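PDB 5HEA: putative glycosyltransferase (GalT1) from Streptococcus parasanguinis FW213, which probably transfers sugar residues from nucleotide-activated donors, the chain being the C-terminal part of a longer protein and containing a GT-A-type family 2 glycosyltransferase domain. Local coordinates for residues A[234-239]-A[259-265]. Numbering follows the deposited sequence.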
ATOM      1  N   MET A 234     -25.996  -1.205  -4.321  1.00 23.39           N
ATOM      2  CA  MET A 234     -27.353  -1.320  -4.851  1.00 25.61           C
ATOM      3  C   MET A 234     -28.042  -2.584  -4.292  1.00 23.06           C
ATOM      4  O   MET A 234     -29.212  -2.555  -3.893  1.00 20.88           O
ATOM      5  CB  MET A 234     -27.308  -1.359  -6.382  1.00 24.39           C
ATOM      6  CG  MET A 234     -28.675  -1.366  -7.059  1.00 34.36           C
ATOM      7  SD  MET A 234     -28.586  -1.491  -8.864  1.00 41.83           S
ATOM      8  CE  MET A 234     -27.736  -3.066  -9.092  1.00 37.08           C
ATOM      9  N   ILE A 235     -27.295  -3.679  -4.243  1.00 19.20           N
ATOM     10  CA  ILE A 235     -27.832  -4.954  -3.787  1.00 18.62           C
ATOM     11  C   ILE A 235     -27.905  -4.994  -2.270  1.00 22.46           C
ATOM     12  O   ILE A 235     -28.951  -5.300  -1.712  1.00 22.24           O
ATOM     13  CB  ILE A 235     -26.989  -6.135  -4.333  1.00 21.83           C
ATOM     14  CG1 ILE A 235     -27.018  -6.120  -5.860  1.00 24.01           C
ATOM     15  CG2 ILE A 235     -27.512  -7.464  -3.816  1.00 20.22           C
ATOM     16  CD1 ILE A 235     -28.441  -6.085  -6.406  1.00 28.30           C
ATOM     17  N   SER A 236     -26.798  -4.682  -1.591  1.00 23.20           N
ATOM     18  CA  SER A 236     -26.792  -4.766  -0.126  1.00 23.94           C
ATOM     19  C   SER A 236     -27.753  -3.753   0.537  1.00 24.17           C
ATOM     20  O   SER A 236     -28.371  -4.067   1.560  1.00 19.38           O
ATOM     21  CB  SER A 236     -25.369  -4.647   0.436  1.00 23.40           C
ATOM     22  OG  SER A 236     -24.839  -3.382   0.146  1.00 29.09           O
ATOM     23  N   ASN A 237     -27.898  -2.561  -0.051  1.00 22.35           N
ATOM     24  CA  ASN A 237     -28.906  -1.601   0.426  1.00 20.58           C
ATOM     25  C   ASN A 237     -30.317  -2.176   0.395  1.00 22.21           C
ATOM     26  O   ASN A 237     -31.073  -2.001   1.339  1.00 18.84           O
ATOM     27  CB  ASN A 237     -28.903  -0.289  -0.381  1.00 18.39           C
ATOM     28  CG  ASN A 237     -27.673   0.569  -0.111  1.00 24.85           C
ATOM     29  OD1 ASN A 237     -26.897   0.287   0.795  1.00 24.53           O
ATOM     30  ND2 ASN A 237     -27.506   1.631  -0.893  1.00 19.38           N
ATOM     31  N   ALA A 238     -30.684  -2.820  -0.713  1.00 21.03           N
ATOM     32  CA  ALA A 238     -32.022  -3.402  -0.847  1.00 22.44           C
ATOM     33  C   ALA A 238     -32.247  -4.565   0.147  1.00 20.81           C
ATOM     34  O   ALA A 238     -33.337  -4.722   0.704  1.00 20.14           O
ATOM     35  CB  ALA A 238     -32.269  -3.863  -2.296  1.00 19.87           C
ATOM     36  N   GLU A 239     -31.211  -5.369   0.368  1.00 19.10           N
ATOM     37  CA  GLU A 239     -31.290  -6.483   1.330  1.00 19.59           C
ATOM     38  C   GLU A 239     -31.427  -5.991   2.767  1.00 21.89           C
ATOM     39  O   GLU A 239     -32.266  -6.461   3.520  1.00 19.95           O
ATOM     40  CB  GLU A 239     -30.071  -7.401   1.179  1.00 20.12           C
ATOM     41  CG  GLU A 239     -30.147  -8.219  -0.112  1.00 22.94           C
ATOM     42  CD  GLU A 239     -28.824  -8.839  -0.530  1.00 26.58           C
ATOM     43  OE1 GLU A 239     -27.789  -8.535   0.103  1.00 27.24           O
ATOM     44  OE2 GLU A 239     -28.828  -9.637  -1.501  1.00 23.66           O
ATOM     45  N   TYR A 259     -36.082  -5.322  -5.496  1.00 25.50           N
ATOM     46  CA  TYR A 259     -34.910  -6.181  -5.286  1.00 24.52           C
ATOM     47  C   TYR A 259     -34.655  -7.103  -6.481  1.00 25.28           C
ATOM     48  O   TYR A 259     -33.520  -7.237  -6.938  1.00 22.58           O
ATOM     49  CB  TYR A 259     -35.112  -7.006  -4.005  1.00 17.71           C
ATOM     50  CG  TYR A 259     -33.986  -7.962  -3.603  1.00 23.53           C
ATOM     51  CD1 TYR A 259     -32.663  -7.553  -3.569  1.00 21.71           C
ATOM     52  CD2 TYR A 259     -34.272  -9.260  -3.182  1.00 22.62           C
ATOM     53  CE1 TYR A 259     -31.650  -8.430  -3.162  1.00 18.75           C
ATOM     54  CE2 TYR A 259     -33.270 -10.135  -2.779  1.00 21.42           C
ATOM     55  CZ  TYR A 259     -31.968  -9.710  -2.762  1.00 20.65           C
ATOM     56  OH  TYR A 259     -30.983 -10.585  -2.358  1.00 27.71           O
ATOM     57  N   LYS A 260     -35.708  -7.740  -6.991  1.00 25.94           N
ATOM     58  CA  LYS A 260     -35.550  -8.656  -8.121  1.00 27.09           C
ATOM     59  C   LYS A 260     -35.045  -7.916  -9.352  1.00 26.46           C
ATOM     60  O   LYS A 260     -34.208  -8.435 -10.090  1.00 26.79           O
ATOM     61  CB  LYS A 260     -36.863  -9.376  -8.438  1.00 26.02           C
ATOM     62  CG  LYS A 260     -37.344 -10.287  -7.330  1.00 31.87           C
ATOM     63  CD  LYS A 260     -38.634 -11.023  -7.697  1.00 42.62           C
ATOM     64  CE  LYS A 260     -39.205 -11.723  -6.466  1.00 44.18           C
ATOM     65  NZ  LYS A 260     -40.273 -12.725  -6.714  1.00 54.68           N
ATOM     66  N   GLY A 261     -35.561  -6.709  -9.570  1.00 29.04           N
ATOM     67  CA  GLY A 261     -35.081  -5.844 -10.641  1.00 35.13           C
ATOM     68  C   GLY A 261     -33.608  -5.476 -10.506  1.00 32.76           C
ATOM     69  O   GLY A 261     -32.874  -5.492 -11.493  1.00 25.07           O
ATOM     70  N   ARG A 262     -33.168  -5.156  -9.288  1.00 25.45           N
ATOM     71  CA  ARG A 262     -31.754  -4.853  -9.043  1.00 26.14           C
ATOM     72  C   ARG A 262     -30.838  -6.058  -9.280  1.00 24.61           C
ATOM     73  O   ARG A 262     -29.770  -5.921  -9.879  1.00 29.13           O
ATOM     74  CB  ARG A 262     -31.539  -4.288  -7.628  1.00 25.40           C
ATOM     75  CG  ARG A 262     -32.143  -2.903  -7.455  1.00 28.17           C
ATOM     76  CD  ARG A 262     -32.020  -2.397  -6.008  1.00 29.89           C
ATOM     77  NE  ARG A 262     -32.512  -1.027  -5.861  1.00 26.66           N
ATOM     78  CZ  ARG A 262     -32.120  -0.174  -4.911  1.00 31.62           C
ATOM     79  NH1 ARG A 262     -31.201  -0.524  -4.008  1.00 22.29           N
ATOM     80  NH2 ARG A 262     -32.645   1.041  -4.866  1.00 27.50           N
ATOM     81  N   LEU A 263     -31.256  -7.232  -8.815  1.00 21.81           N
ATOM     82  CA  LEU A 263     -30.501  -8.458  -9.049  1.00 21.72           C
ATOM     83  C   LEU A 263     -30.263  -8.705 -10.543  1.00 26.16           C
ATOM     84  O   LEU A 263     -29.160  -9.079 -10.954  1.00 27.65           O
ATOM     85  CB  LEU A 263     -31.230  -9.664  -8.422  1.00 18.91           C
ATOM     86  CG  LEU A 263     -31.158  -9.686  -6.890  1.00 23.00           C
ATOM     87  CD1 LEU A 263     -32.086 -10.773  -6.341  1.00 20.11           C
ATOM     88  CD2 LEU A 263     -29.719  -9.904  -6.433  1.00 18.84           C
ATOM     89  N   LYS A 264     -31.307  -8.501 -11.343  1.00 24.89           N
ATOM     90  CA  LYS A 264     -31.223  -8.659 -12.798  1.00 27.52           C
ATOM     91  C   LYS A 264     -30.175  -7.719 -13.373  1.00 36.34           C
ATOM     92  O   LYS A 264     -29.340  -8.120 -14.185  1.00 44.63           O
ATOM     93  CB  LYS A 264     -32.578  -8.366 -13.455  1.00 33.12           C
ATOM     94  CG  LYS A 264     -33.450  -9.599 -13.661  1.00 47.47           C
ATOM     95  CD  LYS A 264     -34.831  -9.259 -14.229  1.00 54.87           C
ATOM     96  CE  LYS A 264     -35.811  -8.828 -13.134  1.00 58.45           C
ATOM     97  NZ  LYS A 264     -35.972  -9.865 -12.065  1.00 49.03           N
ATOM     98  N   LYS A 265     -30.229  -6.461 -12.948  1.00 29.70           N
ATOM     99  CA  LYS A 265     -29.280  -5.456 -13.406  1.00 32.68           C
ATOM    100  C   LYS A 265     -27.853  -5.795 -12.960  1.00 33.71           C
ATOM    101  O   LYS A 265     -26.914  -5.712 -13.748  1.00 33.07           O
ATOM    102  CB  LYS A 265     -29.691  -4.073 -12.893  1.00 43.08           C
ATOM    103  CG  LYS A 265     -28.848  -2.937 -13.434  1.00 55.22           C
ATOM    104  CD  LYS A 265     -29.483  -1.584 -13.143  1.00 63.73           C
ATOM    105  CE  LYS A 265     -28.722  -0.449 -13.833  1.00 71.19           C
ATOM    106  NZ  LYS A 265     -27.293  -0.346 -13.398  1.00 69.68           N
TER
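OE2 of E239 is gripped by two groups: the hydroxyl OH of Y259 donates to it at 2.5 Å, and K285 of helix 276-291 adds a salt bridge. The phenol meets the anti lone pair of OE2, and carboxylate and ring planes stand 69° apart. With CG of Y259 anti to the backbone N (chi1 -179°), the ring reaches across to E239, whose CG also packs 3.4 Å from Y259 CE1. CB of A238 meets the ring at CD1, while CD1 of L263 from the tyrosine's own helix lies above one face, toward the rim. The setting is an antiparallel pair of helices, 231-247 and 253-272, which follow strand 204-217 in a chain consistent with a GT-A glycosyltransferase; the axes of 234-239 and 259-265 come within 9.7 Å and run 162° apart. R262 enters as a knob among M234, I235, A238 and N237. Its chain, extended from CG to NE, runs past M234, and R262 CD lies 3.7 Å from M234 CG. R262 NH1 donates, close to the guanidinium plane, to a lone pair of M234 O at 2.8 Å, and also forms a salt bridge with D192. CD1 of I235 packs against the R262 backbone, 3.7 Å from R262 O, and touches CD2 of L263.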